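Local structure of hydrolase (6IAH) at residues A[22-26]-A[59-64]. The protein is a magnesium-binding phosphatase of the haloacid dehalogenase superfamily, probably acting on phosphoglycolate and other phosphorylated substrates. Numbering follows the deposited sequence.
Sequences TKLTA and VSEALI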
ATOM      1  N   THR A  22       5.786  -3.130  10.270  1.00 21.40           N
ATOM      2  CA  THR A  22       4.983  -2.611  11.348  1.00 22.01           C
ATOM      3  C   THR A  22       5.292  -3.414  12.633  1.00 21.97           C
ATOM      4  O   THR A  22       5.595  -2.866  13.704  1.00 22.80           O
ATOM      5  CB  THR A  22       3.503  -2.628  10.961  1.00 25.31           C
ATOM      6  OG1 THR A  22       3.299  -1.780   9.783  1.00 25.44           O
ATOM      7  CG2 THR A  22       2.597  -2.142  12.101  1.00 26.81           C
ATOM      8  N   LYS A  23       5.273  -4.727  12.489  1.00 23.53           N
ATOM      9  CA  LYS A  23       5.607  -5.601  13.609  1.00 22.72           C
ATOM     10  C   LYS A  23       7.004  -5.344  14.181  1.00 22.80           C
ATOM     11  O   LYS A  23       7.134  -5.079  15.346  1.00 25.31           O
ATOM     12  CB  LYS A  23       5.498  -7.041  13.147  1.00 25.51           C
ATOM     13  CG  LYS A  23       5.907  -8.071  14.190  1.00 28.26           C
ATOM     14  CD  LYS A  23       6.253  -9.388  13.488  1.00 32.73           C
ATOM     15  CE  LYS A  23       6.019 -10.570  14.385  1.00 35.00           C
ATOM     16  NZ  LYS A  23       7.037 -10.785  15.404  1.00 38.74           N
ATOM     17  N   LEU A  24       8.031  -5.352  13.365  1.00 23.59           N
ATOM     18  CA  LEU A  24       9.362  -5.108  13.848  1.00 25.39           C
ATOM     19  C   LEU A  24       9.573  -3.714  14.449  1.00 24.56           C
ATOM     20  O   LEU A  24      10.289  -3.536  15.444  1.00 21.72           O
ATOM     21  CB  LEU A  24      10.406  -5.350  12.744  1.00 26.38           C
ATOM     22  CG  LEU A  24      10.457  -6.755  12.164  1.00 28.31           C
ATOM     23  CD1 LEU A  24      11.540  -6.750  11.097  1.00 29.72           C
ATOM     24  CD2 LEU A  24      10.728  -7.807  13.257  1.00 29.31           C
ATOM     25  N   THR A  25       8.994  -2.707  13.834  1.00 23.19           N
ATOM     26  CA  THR A  25       9.061  -1.366  14.431  1.00 23.99           C
ATOM     27  C   THR A  25       8.428  -1.292  15.833  1.00 22.59           C
ATOM     28  O   THR A  25       9.020  -0.748  16.745  1.00 24.63           O
ATOM     29  CB  THR A  25       8.318  -0.382  13.524  1.00 22.69           C
ATOM     30  OG1 THR A  25       8.963  -0.438  12.261  1.00 23.43           O
ATOM     31  CG2 THR A  25       8.270   0.964  14.124  1.00 24.49           C
ATOM     32  N   ALA A  26       7.242  -1.846  15.993  1.00 23.33           N
ATOM     33  CA  ALA A  26       6.569  -1.831  17.264  1.00 23.10           C
ATOM     34  C   ALA A  26       7.422  -2.614  18.239  1.00 23.62           C
ATOM     35  O   ALA A  26       7.611  -2.171  19.375  1.00 21.26           O
ATOM     36  CB  ALA A  26       5.172  -2.403  17.185  1.00 23.67           C
ATOM     37  N   VAL A  59       0.105   3.390  12.669  1.00 23.15           N
ATOM     38  CA  VAL A  59      -0.364   2.069  13.085  1.00 23.80           C
ATOM     39  C   VAL A  59       0.657   1.508  14.069  1.00 22.66           C
ATOM     40  O   VAL A  59       0.248   0.969  15.077  1.00 22.67           O
ATOM     41  CB  VAL A  59      -0.567   1.069  11.923  1.00 24.16           C
ATOM     42  CG1 VAL A  59      -1.057  -0.319  12.447  1.00 24.25           C
ATOM     43  CG2 VAL A  59      -1.621   1.568  10.938  1.00 25.88           C
ATOM     44  N   SER A  60       1.961   1.656  13.780  1.00 23.82           N
ATOM     45  CA  SER A  60       3.020   1.150  14.668  1.00 23.31           C
ATOM     46  C   SER A  60       2.871   1.809  16.042  1.00 23.88           C
ATOM     47  O   SER A  60       2.887   1.133  17.088  1.00 20.78           O
ATOM     48  CB  SER A  60       4.416   1.407  14.080  1.00 24.22           C
ATOM     49  OG  SER A  60       4.619   0.765  12.825  1.00 24.80           O
ATOM     50  N   GLU A  61       2.692   3.126  16.059  1.00 19.85           N
ATOM     51  CA  GLU A  61       2.501   3.849  17.305  1.00 21.04           C
ATOM     52  C   GLU A  61       1.363   3.364  18.193  1.00 20.06           C
ATOM     53  O   GLU A  61       1.548   3.185  19.404  1.00 23.33           O
ATOM     54  CB  GLU A  61       2.334   5.383  17.039  1.00 19.95           C
ATOM     55  CG  GLU A  61       2.224   6.185  18.311  1.00 20.28           C
ATOM     56  CD  GLU A  61       2.020   7.715  17.970  1.00 23.35           C
ATOM     57  OE1 GLU A  61       2.149   8.054  16.811  1.00 22.52           O
ATOM     58  OE2 GLU A  61       1.730   8.512  18.863  1.00 22.53           O
ATOM     59  N   ALA A  62       0.220   3.121  17.562  1.00 20.34           N
ATOM     60  CA  ALA A  62      -0.938   2.579  18.202  1.00 20.86           C
ATOM     61  C   ALA A  62      -0.583   1.217  18.829  1.00 23.03           C
ATOM     62  O   ALA A  62      -0.888   0.998  19.953  1.00 23.08           O
ATOM     63  CB  ALA A  62      -2.070   2.413  17.202  1.00 22.01           C
ATOM     64  N   LEU A  63       0.079   0.370  18.075  1.00 23.48           N
ATOM     65  CA  LEU A  63       0.389  -0.993  18.578  1.00 25.99           C
ATOM     66  C   LEU A  63       1.348  -1.034  19.717  1.00 23.64           C
ATOM     67  O   LEU A  63       1.275  -1.935  20.590  1.00 23.65           O
ATOM     68  CB  LEU A  63       0.890  -1.867  17.429  1.00 27.50           C
ATOM     69  CG  LEU A  63      -0.207  -2.259  16.442  1.00 28.34           C
ATOM     70  CD1 LEU A  63       0.431  -2.777  15.202  1.00 28.69           C
ATOM     71  CD2 LEU A  63      -1.198  -3.280  17.024  1.00 28.25           C
ATOM     72  N   ILE A  64       2.264  -0.090  19.715  1.00 22.53           N
ATOM     73  CA  ILE A  64       3.248   0.084  20.798  1.00 23.67           C
ATOM     74  C   ILE A  64       2.552   0.417  22.107  1.00 23.57           C
ATOM     75  O   ILE A  64       2.703  -0.296  23.140  1.00 24.50           O
ATOM     76  CB  ILE A  64       4.307   1.160  20.480  1.00 21.87           C
ATOM     77  CG1 ILE A  64       5.186   0.702  19.352  1.00 22.08           C
ATOM     78  CG2 ILE A  64       5.185   1.448  21.717  1.00 23.23           C
ATOM     79  CD1 ILE A  64       5.956   1.843  18.699  1.00 22.42           C
TER
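With chi1 at -61°, Thr22 turns its methyl CG2 anti to the backbone N and into the groove between Val59, Ser60 and Leu63, while Ser60, at the same chi1 value, sends OG back across to meet it. The methyl lies 3.6 Å from Ser60 OG and 3.8 Å from Leu63 CD1, and the side chains of Thr22 and Leu63 cross nearly at right angles. Val59 CG1 touches the same methyl more loosely, at 4.1 Å from Thr22 CG2. One turn on, Thr25 takes the same chi1 rotamer, but its CG2 meets Ser60 alone, packing on CB at 3.9 Å, so the serine sits between the methyls of two threonines.

None of the three hydroxyls is spent on the partner helix. Each returns to a backbone carbonyl four residues earlier in its own helix, Thr22 OG1 to Tyr18, Thr25 OG1 to Ala21 and Ser60 OG to Asp56, which satisfies these buried polar atoms and leaves carbon to line most of the interface. This is helix-on-helix packing within the helical part of the molecule, set apart from the parallel sheet of the HAD core, and as in related phosphatases it probably belongs to the cap inserted after the first core strand. Segments 22-26 and 59-64, on helices 17-32 and 56-68, cross at -49° with their axes 8.9 Å apart at closest approach.

The backbones come nearest at Ala26, whose small side chain allows it: its CA is 5.2 Å from Ile64 CA. Ile64 reaches back so that CG1 comes within 3.6 Å of Ala26 CA, with the alanine CB alongside. Phe105 of helix 100-110 covers Thr22, Thr25 and Ser60, whereas Leu47 of helix 41-50 packs on Leu63.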